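PDB 3GO9: insulinase family protease from Yersinia pestis, which is of unproven function but is predicted to be a protease of the insulinase (M16) family. Local coordinates for residues L355-L360 / L431-S436; L294-A298 / L368-K372; W171-R175 / Y325-Q329. All blocks are in the same frame, centred on the assembly; numbering follows the deposited sequence. Where two conformers were deposited one is given.

Contact 1: L355-L360 / L431-S436; sequences LRANGL and LKQQLS
Two helix ends meet here, joined by a lysine that donates to helix C-terminal carbonyls. Helix 341-358 stops at N358, and G359 leaves helical geometry with phi/psi 67/-157; the positive phi suits glycine. G359 N still bonds to L355 O (2.9 Å). In the partner, 431-434 are helical, and L435 N hydrogen-bonds to L431 O (3.0 Å). R356 CA and K432 CA are 4.3 Å apart.

K432 (chi t, t, m, m) bends its tip so that NZ donates to R356 O (2.8 Å) and A357 O (3.2 Å). S436 OG bonds back to K432 O (2.6 Å). R356 lays its chain over L435, with R356 CD 3.4 Å from L435 O; R356 NH2 hydrogen-bonds to M465 O.

Apolar contacts lie on the inner side, between leucines in m, t rotamers. L355 CB meets L435 CD1 at 4.0 Å, and L360 CG meets L431 CD1 at 4.1 Å.

N428 OD1 of helix 424-435 accepts a hydrogen bond from L360 N. L431 and L435 also pack on L299 of helix 283-309.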
loop_
_atom_site.group_PDB
_atom_site.type_symbol
_atom_site.label_atom_id
_atom_site.label_comp_id
_atom_site.label_asym_id
_atom_site.label_seq_id
_atom_site.Cartn_x
_atom_site.Cartn_y
_atom_site.Cartn_z
ATOM N N LEU A 355 -7.346 27.992 8.793
ATOM C CA LEU A 355 -6.118 27.636 8.091
ATOM C C LEU A 355 -6.166 27.990 6.600
ATOM O O LEU A 355 -5.160 28.438 6.028
ATOM C CB LEU A 355 -5.780 26.154 8.268
ATOM C CG LEU A 355 -5.303 25.746 9.689
ATOM C CD1 LEU A 355 -5.459 24.204 9.886
ATOM C CD2 LEU A 355 -3.877 26.230 10.011
ATOM N N ARG A 356 -7.323 27.795 6.001
ATOM C CA ARG A 356 -7.550 28.231 4.608
ATOM C C ARG A 356 -7.299 29.729 4.450
ATOM O O ARG A 356 -6.688 30.171 3.462
ATOM C CB ARG A 356 -8.968 27.908 4.162
ATOM C CG ARG A 356 -9.163 28.064 2.681
ATOM C CD ARG A 356 -10.614 27.801 2.305
ATOM N NE ARG A 356 -11.518 28.704 3.017
ATOM C CZ ARG A 356 -12.845 28.607 3.006
ATOM N NH1 ARG A 356 -13.453 27.687 2.272
ATOM N NH2 ARG A 356 -13.574 29.477 3.706
ATOM N N ALA A 357 -7.826 30.519 5.365
ATOM C CA ALA A 357 -7.781 31.968 5.234
ATOM C C ALA A 357 -6.416 32.530 5.581
ATOM O O ALA A 357 -5.884 33.374 4.829
ATOM C CB ALA A 357 -8.853 32.612 6.107
ATOM N N ASN A 358 -5.826 32.019 6.659
ATOM C CA ASN A 358 -4.656 32.629 7.272
ATOM C C ASN A 358 -3.432 31.757 7.453
ATOM O O ASN A 358 -2.321 32.280 7.679
ATOM C CB ASN A 358 -5.087 33.193 8.621
ATOM C CG ASN A 358 -6.139 34.287 8.466
ATOM O OD1 ASN A 358 -7.155 34.316 9.174
ATOM N ND2 ASN A 358 -5.895 35.188 7.521
ATOM N N GLY A 359 -3.597 30.445 7.372
ATOM C CA GLY A 359 -2.506 29.536 7.506
ATOM C C GLY A 359 -1.879 29.492 8.865
ATOM O O GLY A 359 -2.498 29.868 9.886
ATOM N N LEU A 360 -0.648 29.047 8.861
ATOM C CA LEU A 360 0.172 28.941 10.045
ATOM C C LEU A 360 0.700 30.323 10.393
ATOM O O LEU A 360 0.907 31.169 9.522
ATOM C CB LEU A 360 1.330 27.996 9.778
ATOM C CG LEU A 360 1.040 26.523 9.552
ATOM C CD1 LEU A 360 2.357 25.761 9.685
ATOM C CD2 LEU A 360 0.005 26.008 10.547
ATOM N N LEU A 431 -1.546 25.395 1.690
ATOM C CA LEU A 431 -2.672 25.132 2.594
ATOM C C LEU A 431 -3.976 25.724 2.061
ATOM O O LEU A 431 -5.042 25.065 2.091
ATOM C CB LEU A 431 -2.393 25.692 3.998
ATOM C CG LEU A 431 -1.605 24.857 4.962
ATOM C CD1 LEU A 431 -1.157 25.734 6.132
ATOM C CD2 LEU A 431 -2.417 23.621 5.420
ATOM N N LYS A 432 -3.899 26.976 1.613
ATOM C CA LYS A 432 -5.065 27.656 1.109
ATOM C C LYS A 432 -5.602 26.900 -0.105
ATOM O O LYS A 432 -6.794 26.652 -0.217
ATOM C CB LYS A 432 -4.719 29.096 0.731
ATOM C CG LYS A 432 -5.945 29.847 0.209
ATOM C CD LYS A 432 -5.705 31.252 -0.270
ATOM C CE LYS A 432 -5.221 32.156 0.826
ATOM N NZ LYS A 432 -6.243 32.456 1.833
ATOM N N GLN A 433 -4.703 26.538 -1.019
ATOM C CA GLN A 433 -5.094 25.827 -2.248
ATOM C C GLN A 433 -5.767 24.474 -1.966
ATOM O O GLN A 433 -6.844 24.195 -2.477
ATOM C CB GLN A 433 -3.895 25.646 -3.153
ATOM C CG GLN A 433 -3.540 26.930 -3.852
ATOM C CD GLN A 433 -2.138 26.971 -4.417
ATOM O OE1 GLN A 433 -1.269 26.129 -4.111
ATOM N NE2 GLN A 433 -1.886 28.014 -5.252
ATOM N N GLN A 434 -5.154 23.693 -1.098
ATOM C CA GLN A 434 -5.705 22.393 -0.698
ATOM C C GLN A 434 -7.085 22.530 -0.070
ATOM O O GLN A 434 -8.022 21.803 -0.388
ATOM C CB GLN A 434 -4.788 21.703 0.293
ATOM C CG GLN A 434 -3.659 21.025 -0.397
ATOM C CD GLN A 434 -2.701 20.379 0.558
ATOM O OE1 GLN A 434 -2.990 20.234 1.750
ATOM N NE2 GLN A 434 -1.546 19.976 0.045
ATOM N N LEU A 435 -7.221 23.492 0.811
ATOM C CA LEU A 435 -8.466 23.631 1.545
ATOM C C LEU A 435 -9.514 24.401 0.767
ATOM O O LEU A 435 -10.643 24.544 1.254
ATOM C CB LEU A 435 -8.230 24.283 2.883
ATOM C CG LEU A 435 -7.406 23.431 3.845
ATOM C CD1 LEU A 435 -7.103 24.260 5.064
ATOM C CD2 LEU A 435 -8.123 22.158 4.222
ATOM N N SER A 436 -9.149 24.896 -0.404
ATOM C CA SER A 436 -10.111 25.566 -1.294
ATOM C C SER A 436 -10.798 24.557 -2.246
ATOM O O SER A 436 -11.733 24.877 -3.011
ATOM C CB SER A 436 -9.444 26.752 -2.004
ATOM O OG SER A 436 -8.967 27.725 -1.045
#

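Contact 2: L294-A298 / L368-K372; sequences LAREA and LMTQK
This is helix-on-helix packing in the inactive-domain half of an M16-type alpha/beta fold. The long helix 283-309 meets helix 362-377. Both segments are helical throughout. Their axes approach to 12.2 Å, with 115° between the N-to-C directions. The nearest CA pairs are A298 with L368 (7.3 Å) and L294 with K372 (9.3 Å). The backbones therefore stay apart and side chains fill the gap.

L294 loses the most surface. It has chi1 t and chi2 p, and its CA-to-CB bond points toward the other helix. It touches three residues: CD1 lies 4.1 Å from L368 CD2, CD1 lies 3.9 Å from K372 CG, and CD2 lies 3.9 Å from SE of M369, a selenomethionine. L422 adds to this apolar cluster from a loop, touching both L294 and M369.

L368 comes next and has the same t, p rotamer. Its CD2 also meets A298 CB at 3.8 Å. A298 is small, which lets the leucine come near the helix 294-298 backbone. L368 further touches L427 of helix 424-435.

E297 supplies the polar edge. It is extended (chi1 and chi2 both t) and forms a salt bridge with K372, which folds round with chi m, m, m, t. The lysine has a second acceptor in Q375 OE1, and its chain also touches R415 and L419 of helix 408-421. Within the salt bridge, K372 NZ sits 2.7 Å from E297 OE1, and its bond to E297 OE2 at 3.0 Å is weak.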
loop_
_atom_site.group_PDB
_atom_site.type_symbol
_atom_site.label_atom_id
_atom_site.label_comp_id
_atom_site.label_asym_id
_atom_site.label_seq_id
_atom_site.Cartn_x
_atom_site.Cartn_y
_atom_site.Cartn_z
ATOM N N LEU A 294 3.621 18.262 3.021
ATOM C CA LEU A 294 3.930 18.984 4.251
ATOM C C LEU A 294 2.742 19.867 4.691
ATOM O O LEU A 294 2.536 20.023 5.905
ATOM C CB LEU A 294 5.232 19.756 4.151
ATOM C CG LEU A 294 5.670 20.475 5.426
ATOM C CD1 LEU A 294 5.858 19.521 6.585
ATOM C CD2 LEU A 294 6.949 21.264 5.147
ATOM N N ALA A 295 2.038 20.466 3.736
ATOM C CA ALA A 295 0.817 21.254 4.049
ATOM C C ALA A 295 -0.209 20.342 4.744
ATOM O O ALA A 295 -0.791 20.713 5.744
ATOM C CB ALA A 295 0.226 21.853 2.799
ATOM N N ARG A 296 -0.397 19.140 4.211
ATOM C CA ARG A 296 -1.301 18.167 4.824
ATOM C C ARG A 296 -0.850 17.815 6.232
ATOM O O ARG A 296 -1.658 17.778 7.168
ATOM C CB ARG A 296 -1.428 16.911 3.940
ATOM C CG ARG A 296 -2.160 17.180 2.647
ATOM C CD ARG A 296 -2.406 15.914 1.814
ATOM N NE ARG A 296 -1.209 15.394 1.133
ATOM C CZ ARG A 296 -0.940 15.574 -0.158
ATOM N NH1 ARG A 296 -1.730 16.313 -0.922
ATOM N NH2 ARG A 296 0.165 15.056 -0.682
ATOM N N GLU A 297 0.448 17.591 6.401
ATOM C CA GLU A 297 0.980 17.246 7.676
ATOM C C GLU A 297 0.829 18.414 8.663
ATOM O O GLU A 297 0.439 18.222 9.837
ATOM C CB GLU A 297 2.433 16.813 7.521
ATOM C CG GLU A 297 3.058 16.307 8.748
ATOM C CD GLU A 297 4.514 16.023 8.579
ATOM O OE1 GLU A 297 5.194 15.960 9.602
ATOM O OE2 GLU A 297 4.986 15.865 7.442
ATOM N N ALA A 298 1.040 19.627 8.158
ATOM C CA ALA A 298 1.001 20.821 8.994
ATOM C C ALA A 298 -0.403 20.992 9.569
ATOM O O ALA A 298 -0.568 21.327 10.737
ATOM C CB ALA A 298 1.312 22.055 8.122
ATOM N N LEU A 368 7.453 23.799 13.174
ATOM C CA LEU A 368 7.305 22.727 12.210
ATOM C C LEU A 368 8.628 22.450 11.512
ATOM O O LEU A 368 9.056 21.271 11.421
ATOM C CB LEU A 368 6.196 23.058 11.213
ATOM C CG LEU A 368 5.887 21.998 10.137
ATOM C CD1 LEU A 368 5.373 20.699 10.720
ATOM C CD2 LEU A 368 4.910 22.568 9.128
HETATM N N MSE A 369 9.289 23.503 11.032
HETATM C CA MSE A 369 10.495 23.298 10.263
HETATM C C MSE A 369 11.654 22.784 11.130
HETATM O O MSE A 369 12.433 21.970 10.676
HETATM C CB MSE A 369 10.826 24.563 9.459
HETATM C CG MSE A 369 9.603 25.045 8.633
HETATM SE SE MSE A 369 9.012 23.660 7.388
HETATM C CE MSE A 369 10.566 24.150 6.321
ATOM N N THR A 370 11.748 23.229 12.390
ATOM C CA THR A 370 12.731 22.630 13.317
ATOM C C THR A 370 12.502 21.104 13.441
ATOM O O THR A 370 13.453 20.287 13.425
ATOM C CB THR A 370 12.655 23.347 14.710
ATOM O OG1 THR A 370 13.033 24.714 14.536
ATOM C CG2 THR A 370 13.571 22.714 15.745
ATOM N N GLN A 371 11.232 20.731 13.544
ATOM C CA GLN A 371 10.838 19.348 13.679
ATOM C C GLN A 371 11.178 18.562 12.410
ATOM O O GLN A 371 11.727 17.452 12.450
ATOM C CB GLN A 371 9.341 19.278 14.006
ATOM C CG GLN A 371 8.634 17.902 13.888
ATOM C CD GLN A 371 7.107 17.996 14.186
ATOM O OE1 GLN A 371 6.276 17.374 13.493
ATOM N NE2 GLN A 371 6.746 18.786 15.211
ATOM N N LYS A 372 10.909 19.142 11.251
ATOM C CA LYS A 372 11.181 18.376 10.012
ATOM C C LYS A 372 12.681 18.264 9.771
ATOM O O LYS A 372 13.178 17.262 9.271
ATOM C CB LYS A 372 10.484 19.052 8.807
ATOM C CG LYS A 372 8.950 19.123 8.862
ATOM C CD LYS A 372 8.221 17.836 9.259
ATOM C CE LYS A 372 8.415 16.736 8.274
ATOM N NZ LYS A 372 7.673 15.529 8.730
#

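Contact 3: W171-R175 / Y325-Q329; sequences WWRYR and YQRAQ
Helix 171-175, from the insulinase family region, faces the start of strand 327-336 in the inactive-domain region. The helix and strand axes come no closer than 15.0 Å, at 139° between directions. The nearest CA pair is R175 with Q329, 11.4 Å apart, so long side chains make the contact.

Y325 (51/38) and Q326 (67/17) form the two-residue turn of a beta hairpin, close to type I'. The Y325 ring sits obliquely to W172: Y325 CE2 is 3.6 Å from W172 CH2, ring centroids are 5.7 Å apart, and planes meet at 38°. W172 NE1 hydrogen-bonds to Y111 OH. R327 opens the strand. Its NE is 3.8 Å from R175 NH2, a like-charge pair. D274 offsets this with salt bridges from OD1 to R175 NH2 and OD2 to R327 NH2. A250 O also accepts a hydrogen bond from R175 NH2. Q329 extends (chi1 and chi2 t) so that NE2 lies at the W171 ring edge, 3.5 Å from W171 CZ2. No hydrogen bond crosses the contact, and buried R175 NE has no partner.

Strand 327-336 runs between strands 267-276 and 316-324. W171 reaches L259 of strand 257-261 and V442 and M444 of strand 440-446.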
loop_
_atom_site.group_PDB
_atom_site.type_symbol
_atom_site.label_atom_id
_atom_site.label_comp_id
_atom_site.label_asym_id
_atom_site.label_seq_id
_atom_site.Cartn_x
_atom_site.Cartn_y
_atom_site.Cartn_z
ATOM N N TRP A 171 -17.717 0.908 3.218
ATOM C CA TRP A 171 -16.878 1.912 2.563
ATOM C C TRP A 171 -16.297 1.417 1.218
ATOM O O TRP A 171 -16.299 2.126 0.213
ATOM C CB TRP A 171 -15.740 2.375 3.450
ATOM C CG TRP A 171 -14.671 3.059 2.726
ATOM C CD1 TRP A 171 -13.439 2.564 2.486
ATOM C CD2 TRP A 171 -14.727 4.337 2.041
ATOM N NE1 TRP A 171 -12.718 3.429 1.726
ATOM C CE2 TRP A 171 -13.467 4.536 1.453
ATOM C CE3 TRP A 171 -15.709 5.309 1.872
ATOM C CZ2 TRP A 171 -13.153 5.669 0.707
ATOM C CZ3 TRP A 171 -15.388 6.483 1.124
ATOM C CH2 TRP A 171 -14.111 6.631 0.554
ATOM N N TRP A 172 -15.723 0.218 1.224
ATOM C CA TRP A 172 -15.186 -0.319 -0.005
ATOM C C TRP A 172 -16.247 -0.549 -1.072
ATOM O O TRP A 172 -16.014 -0.169 -2.231
ATOM C CB TRP A 172 -14.322 -1.574 0.286
ATOM C CG TRP A 172 -13.565 -2.022 -0.942
ATOM C CD1 TRP A 172 -13.688 -3.210 -1.573
ATOM C CD2 TRP A 172 -12.572 -1.269 -1.674
ATOM N NE1 TRP A 172 -12.845 -3.252 -2.673
ATOM C CE2 TRP A 172 -12.147 -2.078 -2.753
ATOM C CE3 TRP A 172 -12.005 -0.008 -1.525
ATOM C CZ2 TRP A 172 -11.208 -1.649 -3.671
ATOM C CZ3 TRP A 172 -11.038 0.402 -2.440
ATOM C CH2 TRP A 172 -10.670 -0.401 -3.497
ATOM N N ARG A 173 -17.398 -1.066 -0.680
ATOM C CA ARG A 173 -18.550 -1.239 -1.576
ATOM C C ARG A 173 -18.951 0.081 -2.192
ATOM O O ARG A 173 -19.156 0.172 -3.404
ATOM C CB ARG A 173 -19.760 -1.875 -0.884
ATOM C CG ARG A 173 -19.531 -3.286 -0.421
ATOM C CD ARG A 173 -19.037 -4.168 -1.542
ATOM N NE ARG A 173 -18.870 -5.537 -1.096
ATOM C CZ ARG A 173 -18.263 -6.481 -1.797
ATOM N NH1 ARG A 173 -17.772 -6.213 -3.015
ATOM N NH2 ARG A 173 -18.169 -7.711 -1.271
ATOM N N TYR A 174 -18.942 1.133 -1.402
ATOM C CA TYR A 174 -19.239 2.473 -1.956
ATOM C C TYR A 174 -18.159 2.935 -2.918
ATOM O O TYR A 174 -18.439 3.347 -4.039
ATOM C CB TYR A 174 -19.399 3.473 -0.797
ATOM C CG TYR A 174 -19.726 4.861 -1.265
ATOM C CD1 TYR A 174 -20.991 5.176 -1.771
ATOM C CD2 TYR A 174 -18.793 5.843 -1.267
ATOM C CE1 TYR A 174 -21.319 6.456 -2.199
ATOM C CE2 TYR A 174 -19.104 7.141 -1.730
ATOM C CZ TYR A 174 -20.359 7.432 -2.199
ATOM O OH TYR A 174 -20.655 8.689 -2.668
ATOM N N ARG A 175 -16.902 2.830 -2.483
ATOM C CA ARG A 175 -15.805 3.325 -3.245
ATOM C C ARG A 175 -15.620 2.640 -4.587
ATOM O O ARG A 175 -15.183 3.287 -5.532
ATOM C CB ARG A 175 -14.499 3.274 -2.430
ATOM C CG ARG A 175 -13.324 4.007 -3.033
ATOM C CD ARG A 175 -13.503 5.500 -3.034
ATOM N NE ARG A 175 -12.556 6.223 -3.902
ATOM C CZ ARG A 175 -12.674 6.354 -5.227
ATOM N NH1 ARG A 175 -13.642 5.740 -5.903
ATOM N NH2 ARG A 175 -11.776 7.064 -5.881
ATOM N N TYR A 325 -4.585 2.482 -6.626
ATOM C CA TYR A 325 -5.359 2.539 -7.852
ATOM C C TYR A 325 -5.248 3.856 -8.609
ATOM O O TYR A 325 -6.233 4.314 -9.172
ATOM C CB TYR A 325 -6.842 2.196 -7.568
ATOM C CG TYR A 325 -6.986 0.948 -6.729
ATOM C CD1 TYR A 325 -6.833 -0.293 -7.299
ATOM C CD2 TYR A 325 -7.171 1.024 -5.343
ATOM C CE1 TYR A 325 -6.917 -1.447 -6.523
ATOM C CE2 TYR A 325 -7.237 -0.104 -4.570
ATOM C CZ TYR A 325 -7.131 -1.337 -5.187
ATOM O OH TYR A 325 -7.204 -2.467 -4.435
ATOM N N GLN A 326 -4.050 4.439 -8.622
ATOM C CA GLN A 326 -3.716 5.640 -9.388
ATOM C C GLN A 326 -4.469 6.866 -8.848
ATOM O O GLN A 326 -4.600 7.864 -9.577
ATOM C CB GLN A 326 -3.960 5.436 -10.903
ATOM C CG GLN A 326 -3.205 4.218 -11.491
ATOM C CD GLN A 326 -3.645 3.785 -12.925
ATOM O OE1 GLN A 326 -3.028 2.893 -13.513
ATOM N NE2 GLN A 326 -4.705 4.397 -13.469
ATOM N N ARG A 327 -5.005 6.768 -7.617
ATOM C CA ARG A 327 -5.651 7.929 -6.949
ATOM C C ARG A 327 -4.912 8.276 -5.680
ATOM O O ARG A 327 -4.438 7.396 -4.993
ATOM C CB ARG A 327 -7.097 7.662 -6.520
ATOM C CG ARG A 327 -7.935 6.844 -7.427
ATOM C CD ARG A 327 -8.597 7.594 -8.478
ATOM N NE ARG A 327 -9.251 8.855 -8.079
ATOM C CZ ARG A 327 -9.503 9.840 -8.945
ATOM N NH1 ARG A 327 -9.184 9.700 -10.234
ATOM N NH2 ARG A 327 -10.060 10.973 -8.542
ATOM N N ALA A 328 -4.850 9.557 -5.353
ATOM C CA ALA A 328 -4.309 10.010 -4.056
ATOM C C ALA A 328 -5.527 10.285 -3.187
ATOM O O ALA A 328 -6.426 11.022 -3.632
ATOM C CB ALA A 328 -3.472 11.281 -4.207
ATOM N N GLN A 329 -5.579 9.689 -1.989
ATOM C CA GLN A 329 -6.699 9.888 -1.072
ATOM C C GLN A 329 -6.140 10.477 0.220
ATOM O O GLN A 329 -5.205 9.913 0.805
ATOM C CB GLN A 329 -7.418 8.585 -0.803
ATOM C CG GLN A 329 -8.630 8.728 0.094
ATOM C CD GLN A 329 -9.229 7.370 0.427
ATOM O OE1 GLN A 329 -8.907 6.765 1.456
ATOM N NE2 GLN A 329 -10.088 6.874 -0.455
#

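Contacts 1 and 2 belong to one helical cluster, with centres 14 Å apart. Helix 283-309, which supplies 294-298 to contact 2, also packs against 431-436 of contact 1: L431 CD2 lies 3.3 Å from A295 O, and Q434 OE1 lies 3.3 Å from R296 CG. L360 CD1 and L368 CD2 are 4.1 Å apart where helix 341-358 gives way to helix 362-377. Contact 3 is separate. Its centre is about 25 Å from that of contact 1 and 26 Å from that of contact 2, and it joins the two family regions. Separate bound zinc ions lie about 5 Å from the side chain of L355 and from that of Q329. H72, D158 and I160 bind another zinc, but H72 does not begin the HxxEH motif of active M16 peptidases.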